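Local atomic coordinates of arylamine n-acetyltransferase NAT (Mycobacterium tuberculosis, PDB entry 4BGF), a protein that catalyses the transfer of an acetyl group, probably from acetyl-coenzyme A, to arylamine substrates. Residues A[9-14]-A[34-39]; A[90-95]-A[106-111]; A[121-126]-A[139-144]; A[132-137]-A[211-216]; A[241-246]-A[265-270]. One frame throughout, in Å; residues are numbered along the deposited sequence.

Interaction 1: residues A[9-14]-A[34-39]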
# COMPACT_ATOMS: atom_id res chain seq x y z
N PHE A 9 -6.93 8.71 -13.52
CA PHE A 9 -5.76 8.95 -14.36
C PHE A 9 -5.21 10.36 -14.21
O PHE A 9 -4.00 10.53 -14.26
CB PHE A 9 -6.09 8.69 -15.83
CG PHE A 9 -6.25 7.24 -16.17
CD1 PHE A 9 -5.72 6.23 -15.38
CD2 PHE A 9 -6.96 6.89 -17.31
CE1 PHE A 9 -5.89 4.89 -15.72
CE2 PHE A 9 -7.13 5.56 -17.66
CZ PHE A 9 -6.60 4.56 -16.86
N ASP A 10 -6.07 11.35 -14.02
CA ASP A 10 -5.60 12.72 -13.86
C ASP A 10 -5.19 13.03 -12.42
O ASP A 10 -4.57 14.05 -12.15
CB ASP A 10 -6.64 13.73 -14.39
CG ASP A 10 -6.67 13.82 -15.92
OD1 ASP A 10 -7.10 12.84 -16.58
OD2 ASP A 10 -6.26 14.87 -16.47
N ARG A 11 -5.51 12.15 -11.49
CA ARG A 11 -5.05 12.25 -10.11
C ARG A 11 -3.58 11.86 -10.06
O ARG A 11 -2.75 12.58 -9.53
CB ARG A 11 -5.85 11.30 -9.21
CG ARG A 11 -5.23 10.93 -7.88
CD ARG A 11 -5.61 11.88 -6.76
NE ARG A 11 -5.37 11.29 -5.44
CZ ARG A 11 -4.37 11.62 -4.62
NH1 ARG A 11 -3.49 12.56 -4.95
NH2 ARG A 11 -4.28 11.01 -3.45
N ILE A 12 -3.30 10.69 -10.61
CA ILE A 12 -1.95 10.15 -10.67
C ILE A 12 -1.23 10.63 -11.94
O ILE A 12 -0.07 10.30 -12.14
CB ILE A 12 -1.96 8.59 -10.58
CG1 ILE A 12 -2.42 7.94 -11.89
CG2 ILE A 12 -2.84 8.15 -9.41
CD1 ILE A 12 -2.42 6.43 -11.86
N ASN A 13 -1.92 11.41 -12.76
CA ASN A 13 -1.36 11.96 -14.00
C ASN A 13 -0.82 10.85 -14.89
O ASN A 13 0.35 10.83 -15.26
CB ASN A 13 -0.27 12.99 -13.67
CG ASN A 13 -0.03 13.98 -14.81
OD1 ASN A 13 -0.78 14.05 -15.79
ND2 ASN A 13 1.03 14.77 -14.66
N TYR A 14 -1.69 9.90 -15.21
CA TYR A 14 -1.31 8.81 -16.08
C TYR A 14 -1.63 9.18 -17.51
O TYR A 14 -2.77 9.48 -17.86
CB TYR A 14 -2.02 7.52 -15.69
CG TYR A 14 -1.70 6.37 -16.60
CD1 TYR A 14 -0.48 5.72 -16.53
CD2 TYR A 14 -2.60 5.96 -17.54
CE1 TYR A 14 -0.19 4.68 -17.37
CE2 TYR A 14 -2.32 4.94 -18.40
CZ TYR A 14 -1.12 4.29 -18.30
OH TYR A 14 -0.87 3.26 -19.18
N ARG A 34 3.66 6.53 -6.68
CA ARG A 34 4.39 7.77 -6.68
C ARG A 34 3.54 8.91 -6.16
O ARG A 34 4.06 9.83 -5.57
CB ARG A 34 4.91 8.01 -8.10
CG ARG A 34 5.75 9.22 -8.31
CD ARG A 34 5.75 9.59 -9.79
NE ARG A 34 6.47 8.63 -10.62
CZ ARG A 34 6.39 8.55 -11.95
NH1 ARG A 34 5.60 9.36 -12.64
NH2 ARG A 34 7.11 7.64 -12.58
N THR A 35 2.23 8.80 -6.32
CA THR A 35 1.34 9.93 -6.08
C THR A 35 0.33 9.71 -4.96
O THR A 35 0.05 10.65 -4.23
CB THR A 35 0.59 10.34 -7.34
OG1 THR A 35 -0.38 9.35 -7.64
CG2 THR A 35 1.54 10.52 -8.54
N ILE A 36 -0.23 8.51 -4.83
CA ILE A 36 -1.17 8.23 -3.75
C ILE A 36 -0.40 7.58 -2.59
O ILE A 36 0.13 6.48 -2.74
CB ILE A 36 -2.36 7.36 -4.21
CG1 ILE A 36 -2.95 7.90 -5.49
CG2 ILE A 36 -3.44 7.30 -3.11
CD1 ILE A 36 -4.14 7.14 -5.97
N PRO A 37 -0.28 8.29 -1.46
CA PRO A 37 0.52 7.80 -0.36
C PRO A 37 -0.18 6.70 0.43
O PRO A 37 -1.36 6.44 0.28
CB PRO A 37 0.70 9.03 0.50
CG PRO A 37 -0.49 9.80 0.28
CD PRO A 37 -0.90 9.57 -1.12
N PHE A 38 0.60 6.03 1.25
CA PHE A 38 0.04 5.17 2.27
C PHE A 38 -0.08 6.14 3.43
O PHE A 38 0.77 7.02 3.58
CB PHE A 38 0.98 3.99 2.52
CG PHE A 38 0.57 3.09 3.66
CD1 PHE A 38 0.86 3.44 4.95
CD2 PHE A 38 -0.03 1.88 3.43
CE1 PHE A 38 0.52 2.62 6.00
CE2 PHE A 38 -0.36 1.05 4.47
CZ PHE A 38 -0.08 1.42 5.75
N GLU A 39 -1.21 6.07 4.11
CA GLU A 39 -1.47 6.86 5.32
C GLU A 39 -2.64 6.18 6.08
O GLU A 39 -3.44 5.49 5.48
CB GLU A 39 -1.86 8.31 5.00
CG GLU A 39 -3.10 8.42 4.07
CD GLU A 39 -4.25 9.28 4.61
OE1 GLU A 39 -4.85 8.95 5.65
OE2 GLU A 39 -4.56 10.28 3.96

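Interaction 2: residues A[90-95]-A[106-111]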
# COMPACT_ATOMS: atom_id res chain seq x y z
N ARG A 90 -8.69 -11.04 -5.40
CA ARG A 90 -8.12 -10.43 -4.21
C ARG A 90 -7.69 -11.48 -3.16
O ARG A 90 -8.48 -12.37 -2.82
CB ARG A 90 -9.13 -9.48 -3.62
CG ARG A 90 -9.41 -8.33 -4.51
CD ARG A 90 -10.68 -7.64 -4.13
NE ARG A 90 -11.00 -6.51 -5.01
CZ ARG A 90 -10.40 -5.33 -4.98
NH1 ARG A 90 -9.40 -5.09 -4.16
NH2 ARG A 90 -10.79 -4.39 -5.80
N PHE A 91 -6.47 -11.32 -2.63
CA PHE A 91 -5.87 -12.26 -1.66
C PHE A 91 -5.72 -11.63 -0.28
O PHE A 91 -5.61 -10.41 -0.17
CB PHE A 91 -4.46 -12.68 -2.12
CG PHE A 91 -4.43 -13.39 -3.45
CD1 PHE A 91 -5.47 -14.23 -3.84
CD2 PHE A 91 -3.38 -13.19 -4.32
CE1 PHE A 91 -5.45 -14.88 -5.06
CE2 PHE A 91 -3.34 -13.82 -5.55
CZ PHE A 91 -4.39 -14.66 -5.92
N ALA A 92 -5.73 -12.47 0.76
CA ALA A 92 -5.47 -12.03 2.13
C ALA A 92 -4.05 -12.41 2.55
O ALA A 92 -3.51 -13.39 2.05
CB ALA A 92 -6.45 -12.66 3.06
N ALA A 93 -3.44 -11.66 3.45
CA ALA A 93 -2.08 -11.96 3.90
C ALA A 93 -1.79 -11.57 5.36
O ALA A 93 -2.39 -10.65 5.90
CB ALA A 93 -1.11 -11.26 2.97
N ARG A 94 -0.84 -12.26 5.98
CA ARG A 94 -0.41 -11.94 7.33
C ARG A 94 0.98 -11.36 7.24
O ARG A 94 1.88 -11.97 6.68
CB ARG A 94 -0.38 -13.16 8.25
CG ARG A 94 -1.60 -14.04 8.22
CD ARG A 94 -1.37 -15.20 9.12
NE ARG A 94 -2.41 -16.20 8.98
CZ ARG A 94 -3.60 -16.17 9.58
NH1 ARG A 94 -3.95 -15.19 10.39
NH2 ARG A 94 -4.45 -17.15 9.33
N VAL A 95 1.16 -10.19 7.85
CA VAL A 95 2.42 -9.48 7.80
C VAL A 95 3.35 -10.00 8.90
O VAL A 95 3.06 -9.85 10.08
CB VAL A 95 2.18 -7.96 7.98
CG1 VAL A 95 3.48 -7.20 7.90
CG2 VAL A 95 1.24 -7.46 6.92
N PRO A 106 0.25 -13.30 13.02
CA PRO A 106 -0.53 -12.09 12.86
C PRO A 106 -1.94 -12.40 12.34
O PRO A 106 -2.15 -13.51 11.86
CB PRO A 106 0.25 -11.33 11.80
CG PRO A 106 1.57 -11.89 11.83
CD PRO A 106 1.43 -13.30 12.14
N PRO A 107 -2.87 -11.43 12.45
CA PRO A 107 -4.18 -11.59 11.81
C PRO A 107 -4.06 -11.35 10.32
O PRO A 107 -3.14 -10.66 9.89
CB PRO A 107 -5.03 -10.51 12.49
CG PRO A 107 -4.09 -9.48 12.87
CD PRO A 107 -2.82 -10.21 13.27
N GLN A 108 -4.98 -11.89 9.53
CA GLN A 108 -4.95 -11.63 8.08
C GLN A 108 -5.45 -10.27 7.73
O GLN A 108 -6.56 -10.15 7.27
CB GLN A 108 -5.76 -12.66 7.34
CG GLN A 108 -5.01 -13.93 7.18
CD GLN A 108 -5.79 -14.96 6.46
OE1 GLN A 108 -7.00 -15.06 6.64
NE2 GLN A 108 -5.12 -15.73 5.62
N THR A 109 -4.65 -9.25 7.97
CA THR A 109 -5.09 -7.87 7.85
C THR A 109 -4.27 -7.16 6.78
O THR A 109 -4.17 -5.95 6.77
CB THR A 109 -4.97 -7.08 9.20
OG1 THR A 109 -3.65 -7.19 9.72
CG2 THR A 109 -5.95 -7.58 10.24
N HIS A 110 -3.63 -7.95 5.92
CA HIS A 110 -3.11 -7.45 4.67
C HIS A 110 -3.86 -8.07 3.46
O HIS A 110 -4.40 -9.17 3.54
CB HIS A 110 -1.61 -7.70 4.59
CG HIS A 110 -0.99 -7.10 3.37
ND1 HIS A 110 -1.02 -5.75 3.12
CD2 HIS A 110 -0.36 -7.67 2.32
CE1 HIS A 110 -0.42 -5.51 1.97
NE2 HIS A 110 -0.00 -6.65 1.47
N THR A 111 -3.91 -7.34 2.37
CA THR A 111 -4.55 -7.80 1.17
C THR A 111 -3.71 -7.34 0.01
O THR A 111 -3.16 -6.24 0.04
CB THR A 111 -6.00 -7.26 1.08
OG1 THR A 111 -6.69 -7.89 -0.01
CG2 THR A 111 -6.04 -5.78 0.89
O HOH W 1 -7.76 -6.01 -1.80
O HOH W 2 -1.03 -8.93 9.52

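Interaction 3: residues A[121-126]-A[139-144]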
# COMPACT_ATOMS: atom_id res chain seq x y z
N GLY A 121 1.56 -14.49 -18.96
CA GLY A 121 2.32 -15.71 -18.84
C GLY A 121 1.83 -16.56 -17.70
O GLY A 121 2.44 -17.59 -17.39
N GLY A 122 0.72 -16.14 -17.12
CA GLY A 122 0.15 -16.70 -15.91
C GLY A 122 -0.42 -15.55 -15.08
O GLY A 122 -0.83 -14.53 -15.63
N CYS A 123 -0.42 -15.71 -13.76
CA CYS A 123 -0.92 -14.69 -12.84
C CYS A 123 0.23 -13.83 -12.30
O CYS A 123 1.30 -14.34 -12.02
CB CYS A 123 -1.69 -15.40 -11.71
SG CYS A 123 -1.93 -14.49 -10.15
N TYR A 124 0.01 -12.52 -12.20
CA TYR A 124 0.99 -11.62 -11.62
C TYR A 124 0.49 -11.12 -10.30
O TYR A 124 -0.67 -10.77 -10.17
CB TYR A 124 1.27 -10.39 -12.51
CG TYR A 124 2.13 -10.67 -13.73
CD1 TYR A 124 3.50 -10.74 -13.63
CD2 TYR A 124 1.55 -10.87 -14.98
CE1 TYR A 124 4.28 -11.00 -14.71
CE2 TYR A 124 2.32 -11.13 -16.07
CZ TYR A 124 3.69 -11.20 -15.93
OH TYR A 124 4.50 -11.46 -17.02
N LEU A 125 1.39 -11.07 -9.33
CA LEU A 125 1.10 -10.40 -8.09
C LEU A 125 1.22 -8.87 -8.23
O LEU A 125 2.18 -8.37 -8.80
CB LEU A 125 2.06 -10.92 -7.05
CG LEU A 125 1.96 -10.48 -5.58
CD1 LEU A 125 2.80 -11.44 -4.78
CD2 LEU A 125 2.41 -9.04 -5.28
N VAL A 126 0.24 -8.15 -7.69
CA VAL A 126 0.23 -6.70 -7.64
C VAL A 126 -0.08 -6.25 -6.20
O VAL A 126 -1.02 -6.74 -5.57
CB VAL A 126 -0.76 -6.11 -8.69
CG1 VAL A 126 -0.81 -4.58 -8.64
CG2 VAL A 126 -0.41 -6.60 -10.08
N LEU A 139 4.94 -8.73 -10.14
CA LEU A 139 5.76 -9.91 -9.96
C LEU A 139 5.06 -11.17 -10.43
O LEU A 139 3.99 -11.53 -9.92
CB LEU A 139 6.14 -10.09 -8.49
CG LEU A 139 6.86 -8.90 -7.89
CD1 LEU A 139 6.95 -9.11 -6.40
CD2 LEU A 139 8.25 -8.70 -8.52
N ARG A 140 5.68 -11.85 -11.39
CA ARG A 140 5.28 -13.19 -11.82
C ARG A 140 5.21 -14.09 -10.58
O ARG A 140 6.12 -14.12 -9.76
CB ARG A 140 6.29 -13.73 -12.85
CG ARG A 140 6.05 -15.15 -13.38
CD ARG A 140 4.69 -15.32 -14.09
NE ARG A 140 4.55 -14.46 -15.26
CZ ARG A 140 4.71 -14.86 -16.53
NH1 ARG A 140 5.02 -16.11 -16.83
NH2 ARG A 140 4.55 -13.98 -17.51
N LEU A 141 4.10 -14.80 -10.45
CA LEU A 141 3.82 -15.62 -9.30
C LEU A 141 4.47 -16.99 -9.46
O LEU A 141 3.81 -17.95 -9.84
CB LEU A 141 2.31 -15.74 -9.18
CG LEU A 141 1.60 -16.74 -8.28
CD1 LEU A 141 1.80 -16.52 -6.80
CD2 LEU A 141 0.15 -16.64 -8.61
N GLU A 142 5.77 -17.06 -9.20
CA GLU A 142 6.53 -18.30 -9.30
C GLU A 142 7.56 -18.28 -8.20
O GLU A 142 8.11 -17.24 -7.87
CB GLU A 142 7.22 -18.45 -10.68
CG GLU A 142 8.15 -17.28 -11.09
CD GLU A 142 9.04 -17.57 -12.29
OE1 GLU A 142 9.46 -18.73 -12.46
OE2 GLU A 142 9.33 -16.61 -13.06
N THR A 143 7.85 -19.44 -7.63
CA THR A 143 8.74 -19.47 -6.49
C THR A 143 10.22 -19.45 -6.93
O THR A 143 10.55 -19.64 -8.10
CB THR A 143 8.44 -20.66 -5.58
OG1 THR A 143 8.39 -21.87 -6.33
CG2 THR A 143 7.11 -20.44 -4.92
N GLY A 144 11.08 -19.16 -5.96
CA GLY A 144 12.52 -19.24 -6.15
C GLY A 144 13.11 -18.16 -7.01
O GLY A 144 14.05 -17.48 -6.59

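Interaction 4: residues A[132-137]-A[211-216]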
# COMPACT_ATOMS: atom_id res chain seq x y z
N GLY A 132 5.83 1.58 2.65
CA GLY A 132 7.12 1.97 2.10
C GLY A 132 7.83 0.87 1.34
O GLY A 132 8.49 1.16 0.36
N GLN A 133 7.66 -0.38 1.74
CA GLN A 133 8.36 -1.51 1.13
C GLN A 133 7.48 -2.32 0.18
O GLN A 133 7.77 -3.46 -0.11
CB GLN A 133 8.92 -2.41 2.24
CG GLN A 133 10.08 -3.34 1.87
CD GLN A 133 11.30 -2.60 1.33
OE1 GLN A 133 11.86 -2.97 0.31
NE2 GLN A 133 11.73 -1.58 2.03
N THR A 134 6.42 -1.73 -0.30
CA THR A 134 5.54 -2.45 -1.17
C THR A 134 6.35 -2.68 -2.47
O THR A 134 7.29 -1.93 -2.75
CB THR A 134 4.22 -1.65 -1.30
OG1 THR A 134 3.11 -2.51 -1.60
CG2 THR A 134 4.33 -0.57 -2.32
N PRO A 135 6.04 -3.76 -3.23
CA PRO A 135 6.76 -3.95 -4.51
C PRO A 135 6.37 -2.91 -5.56
O PRO A 135 5.25 -2.42 -5.56
CB PRO A 135 6.30 -5.34 -4.95
CG PRO A 135 5.02 -5.52 -4.24
CD PRO A 135 5.19 -4.92 -2.94
N THR A 136 7.29 -2.60 -6.46
CA THR A 136 7.17 -1.46 -7.36
C THR A 136 7.01 -1.94 -8.83
O THR A 136 6.87 -1.14 -9.74
CB THR A 136 8.42 -0.56 -7.18
OG1 THR A 136 9.59 -1.33 -7.45
CG2 THR A 136 8.55 -0.06 -5.76
N SER A 137 7.03 -3.26 -9.03
CA SER A 137 6.85 -3.87 -10.35
C SER A 137 5.92 -5.03 -10.16
O SER A 137 5.94 -5.67 -9.12
CB SER A 137 8.17 -4.40 -10.93
OG SER A 137 9.07 -3.36 -11.13
N ALA A 211 3.63 6.53 3.91
CA ALA A 211 4.71 6.27 2.96
C ALA A 211 4.36 6.66 1.51
O ALA A 211 3.20 6.75 1.15
CB ALA A 211 5.18 4.83 3.06
N VAL A 212 5.39 6.96 0.72
CA VAL A 212 5.23 7.22 -0.70
C VAL A 212 6.52 6.80 -1.35
O VAL A 212 7.52 6.75 -0.68
CB VAL A 212 4.91 8.70 -0.95
CG1 VAL A 212 6.20 9.56 -0.88
CG2 VAL A 212 4.19 8.88 -2.25
N ILE A 213 6.52 6.48 -2.63
CA ILE A 213 7.65 5.87 -3.29
C ILE A 213 8.08 6.70 -4.47
O ILE A 213 7.25 7.20 -5.19
CB ILE A 213 7.30 4.43 -3.72
CG1 ILE A 213 7.18 3.55 -2.48
CG2 ILE A 213 8.33 3.87 -4.65
CD1 ILE A 213 6.54 2.32 -2.73
N THR A 214 9.37 6.90 -4.65
CA THR A 214 9.84 7.72 -5.75
C THR A 214 10.79 6.90 -6.59
O THR A 214 11.16 5.80 -6.22
CB THR A 214 10.57 8.98 -5.27
OG1 THR A 214 11.84 8.61 -4.73
CG2 THR A 214 9.77 9.71 -4.24
N ASP A 215 11.19 7.47 -7.73
CA ASP A 215 12.17 6.84 -8.60
C ASP A 215 13.31 6.19 -7.81
O ASP A 215 13.54 4.98 -7.92
CB ASP A 215 12.73 7.87 -9.60
CG ASP A 215 13.17 9.19 -8.95
OD1 ASP A 215 12.69 9.55 -7.86
OD2 ASP A 215 14.01 9.88 -9.56
N ASP A 216 13.97 7.00 -7.00
CA ASP A 216 15.22 6.61 -6.34
C ASP A 216 15.11 6.43 -4.82
O ASP A 216 16.12 6.25 -4.16
CB ASP A 216 16.33 7.63 -6.65
CG ASP A 216 15.96 9.05 -6.30
OD1 ASP A 216 15.40 9.28 -5.21
OD2 ASP A 216 16.24 9.95 -7.12

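Interaction 5: residues A[241-246]-A[265-270]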
# COMPACT_ATOMS: atom_id res chain seq x y z
N ASP A 241 7.90 19.31 16.18
CA ASP A 241 6.60 19.47 16.85
C ASP A 241 5.49 18.90 15.99
O ASP A 241 5.76 18.32 14.95
CB ASP A 241 6.31 20.95 17.13
CG ASP A 241 6.57 21.83 15.92
OD1 ASP A 241 7.18 21.32 14.97
OD2 ASP A 241 6.17 23.01 15.92
N ALA A 242 4.24 19.08 16.41
CA ALA A 242 3.11 18.53 15.67
C ALA A 242 2.97 19.23 14.33
O ALA A 242 2.60 18.60 13.33
CB ALA A 242 1.83 18.63 16.47
N ALA A 243 3.27 20.52 14.31
CA ALA A 243 3.31 21.29 13.07
C ALA A 243 4.32 20.77 12.02
O ALA A 243 4.07 20.87 10.83
CB ALA A 243 3.58 22.74 13.37
N ALA A 244 5.44 20.21 12.46
CA ALA A 244 6.40 19.62 11.52
C ALA A 244 5.84 18.37 10.88
O ALA A 244 6.07 18.12 9.72
CB ALA A 244 7.69 19.29 12.22
N VAL A 245 5.16 17.54 11.66
CA VAL A 245 4.62 16.31 11.11
C VAL A 245 3.50 16.59 10.11
O VAL A 245 3.47 15.99 9.04
CB VAL A 245 4.12 15.35 12.18
CG1 VAL A 245 3.76 14.03 11.54
CG2 VAL A 245 5.18 15.12 13.20
N VAL A 246 2.60 17.53 10.45
CA VAL A 246 1.52 17.93 9.55
C VAL A 246 2.03 18.60 8.26
O VAL A 246 1.44 18.43 7.19
CB VAL A 246 0.50 18.87 10.27
CG1 VAL A 246 -0.55 19.40 9.31
CG2 VAL A 246 -0.14 18.16 11.43
N ALA A 265 -6.29 22.72 13.45
CA ALA A 265 -7.09 21.95 14.39
C ALA A 265 -6.68 20.48 14.38
O ALA A 265 -7.04 19.73 15.27
CB ALA A 265 -8.56 22.10 14.05
N LEU A 266 -5.88 20.08 13.40
CA LEU A 266 -5.38 18.70 13.34
C LEU A 266 -4.06 18.49 14.07
O LEU A 266 -3.81 17.39 14.56
CB LEU A 266 -5.23 18.27 11.88
CG LEU A 266 -4.43 16.99 11.64
CD1 LEU A 266 -5.18 15.79 12.21
CD2 LEU A 266 -4.12 16.80 10.17
N GLU A 267 -3.20 19.51 14.10
CA GLU A 267 -1.96 19.41 14.85
C GLU A 267 -2.25 18.97 16.28
O GLU A 267 -1.49 18.18 16.85
CB GLU A 267 -1.26 20.75 14.86
CG GLU A 267 -0.95 21.24 13.48
CD GLU A 267 -0.61 22.71 13.42
OE1 GLU A 267 -0.64 23.36 14.48
OE2 GLU A 267 -0.31 23.22 12.32
N THR A 268 -3.37 19.43 16.85
CA THR A 268 -3.68 19.20 18.27
C THR A 268 -3.86 17.73 18.57
O THR A 268 -3.47 17.24 19.64
CB THR A 268 -4.97 19.86 18.74
OG1 THR A 268 -5.08 21.18 18.21
CG2 THR A 268 -4.98 19.88 20.29
N ARG A 269 -4.48 17.04 17.63
CA ARG A 269 -4.71 15.63 17.76
C ARG A 269 -3.40 14.87 17.70
O ARG A 269 -3.16 13.97 18.50
CB ARG A 269 -5.62 15.18 16.64
CG ARG A 269 -6.91 15.97 16.53
CD ARG A 269 -7.92 15.61 17.62
NE ARG A 269 -8.06 14.17 17.80
CZ ARG A 269 -8.87 13.39 17.09
NH1 ARG A 269 -9.63 13.90 16.13
NH2 ARG A 269 -8.93 12.09 17.35
N ILE A 270 -2.54 15.25 16.76
CA ILE A 270 -1.24 14.61 16.60
C ILE A 270 -0.32 14.75 17.82
O ILE A 270 0.31 13.78 18.24
CB ILE A 270 -0.48 15.16 15.38
CG1 ILE A 270 -1.27 14.90 14.10
CG2 ILE A 270 0.91 14.53 15.26
CD1 ILE A 270 -1.73 13.50 13.94

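Interaction 1: residues A[9-14]-A[34-39]
T35 OG1 lies against the I12 side chain and is also hydrogen-bonded to the backbone oxygen of V31, one turn back in helix 22-35. I12 CG2 comes to 3.3 Å from T35 OG1. The two side chains cross at about a right angle. T35 OG1 sits between its own backbone N and carbonyl carbon (chi1 71°), which leaves T35 CG2 to rest 3.9 Å from I12 O. No hydrogen bond joins the two segments.

I12 CG2 also meets I36 CD1, at 3.8 Å. I36 is the first residue beyond helix 22-35, so this pair lies where that helix ends, close to the end of helix 5-11. In segment 9-14, N13, with positive phi (55°), is the first residue to leave helical geometry after helix 5-11. Y14 N bonds back to F9 O at 2.6 Å.

R11 reaches further, toward P37. Its chain bends at chi2 (90°). I36 CG1 lies over one face of the R11 guanidinium, 3.8 Å above the plane and offset toward the rim. R11 NH2 is 3.8 Å from I36 CG2. R11 NE bonds to L61 O and R11 NH2 makes a weak bond to R66 O, both outside the segments. I36 also touches L61, so helix 54-63 borders both residues.

The two helix ends therefore meet by apolar contact and by the flat face of a guanidinium. The bonds that hold R11 and T35 come from outside the contact and add none across it.

Interaction 2: residues A[90-95]-A[106-111]
The backbones of A93 and H110 form an antiparallel hydrogen-bonded pair. A93 N donates to H110 O at 2.7 Å. H110 N returns a bond to A93 O at 3.0 Å. A92 and T111 form the next, non-hydrogen-bonded pair. T109 and H110 both face A93, which makes a classic beta bulge. Q108, just before it, is the centre of an inverse gamma turn.

Two side chains bond to backbone oxygens across the contact. T111 OG1 donates to F91 O at 2.7 Å. R94 NH1 donates to P106 O at 2.9 Å, within the carbonyl plane. Water 1 joins R90 NH1 to T111 OG1. Water 2 accepts from V95 N and donates to P107 O.

R94 and Q108 stack. Their guanidinium and amide planes are 14° apart, and Q108 CG lies 3.5 Å above the centre of the guanidinium. The R94 chain is extended from CG to NE, and R94 CD comes 3.3 Å from P106 O.

The apolar contacts gather round H110. A93 CB meets the ring edge, 3.7 Å from H110 CD2. V95 CG2 is 3.7 Å from H110 CB.

H110 NE2 bonds to D127 OD2, and the H110 side chain touches C70. The H110 and F130 rings meet edge-to-face, and the Y177 ring meets H110 with the planes at about 45°. This is consistent with the Cys-His-Asp catalytic triad of the arylamine N-acetyltransferase family, with H110 carried at the start of strand 110-116.

Interaction 3: residues A[121-126]-A[139-144]
Y124 OH and R140 NH2 make the polar side-chain bond of this contact. R140 NH2 donates to Y124 OH at 2.6 Å (160°), and the oxygen lies close to the guanidinium plane. The ring and guanidinium planes are 74° apart. R140 is bent at chi2 and chi3, which folds it back over the other strand. One face of its guanidinium lies against G121, with G121 C 3.2 Å above the plane. G121 has no side chain to block this approach.

The backbone bonds are those of a short antiparallel pairing. L125 N donates to L139 O at 2.7 Å, and L139 N to L125 O at 3.1 Å. L141 N continues the series with a 3.2 Å bond to C123 O. Y124 and R140 form the non-hydrogen-bonded pair between them.

Apolar contacts are fewer. C123 SG touches L141 CD2 at 3.4 Å. L125 and L139 point to the face away from Y124, and both touch L165 of strand 162-168.

The outer strand 139-140 is thus fixed by backbone bonds and by the R140 NH2 to Y124 OH hydrogen bond. The nearby positive charge of R140 would tend to polarise the Y124 hydroxyl and make it somewhat more acidic.

Interaction 4: residues A[132-137]-A[211-216]
I213 and A211 of strand 209-214 meet the loop that holds G132, T134 and T136. The contact lies within the arylamine N-acetyltransferase fold, between its two antiparallel sheets. The strand belongs to one sheet, and the loop joins two strands of the other. The contact is buried, and no hydrogen bond crosses it.

The first shell is methyl packing. I213 CD1 touches T134 CG2 at 3.7 Å, and the two side chains cross at about a right angle. I213 CD1 is also 3.8 Å from G132 O. The other branch, I213 CG2, meets T136 CG2 at 4.1 Å. A211 CB sits 3.3 Å from G132 N, a close fit against the loop backbone.

The second shell reaches the loop threonines. T134 OG1, anti to the backbone N (chi1 -153°), bonds to D127 O and F130 N, which is consistent with its methyl being held against I213, and T136 OG1 bonds to T150 OG1. D127 is the acid of a probable Cys-His-Asp triad. R218, from the neighbouring strand 217-222, touches I213, and its NH1 bonds to both G132 O and T134 O.

Interaction 5: residues A[241-246]-A[265-270]
V246 CG1 is anti to the backbone N (chi1 175°), which places V246 CG2 beside that N, and V246 CG2 meets E267 CG at 3.8 Å. E267 CG is anti to its own carbonyl carbon (chi1 -59°). The two side chains cross at about a right angle. Beyond CG the E267 chain is extended, so its carboxylate passes A243. E267 OE2 is 4.1 Å from A243 CB.

A242 makes the tightest approach. A242 CB lies 3.4 Å from E267 O and 4.3 Å from I270 CB. V246 CG2 also touches L266 CD2 and I270 CG1, each at 4.4 Å. The contact is thus made by alanine, valine, leucine and isoleucine groups with the CB and CG of E267, and by E267 O. No hydrogen bond crosses it.

One polar detail sets the start of the first helix. D241 is its N-cap residue. D241 OD1 accepts from A244 N at 3.2 Å, and the donor comes from above the carboxylate plane.

The axes of helices 242-246 and 265-270 approach to 8.8 Å, with 112° between their N-to-C directions. Small alanines at the crossing are consistent with this close approach. The arrangement is a steep helix-helix packing that joins helix 242-251 to the last modelled helix, 263-270.

Interactions 1 and 4 are buried. They meet directly: F38 N lies 2.7 Å from A211 O, a probable hydrogen bond between neighbouring strands of one sheet. Both rely on apolar contact, with several polar groups bonded to residues outside the segments. Interactions 2 and 3 are partly buried and belong to the other sheet, where strands 110-116 and 124-126 are neighbours. Each adds an arginine hydrogen bond to its backbone bonds, to a carbonyl oxygen in interaction 2 and to a tyrosine hydroxyl in interaction 3. Segments of interactions 3 and 4 alternate along the chain. Interaction 5 is partly buried and lies farthest out, its centre about 23 Å from the chain's centre. It joins two helices without a cross-segment hydrogen bond.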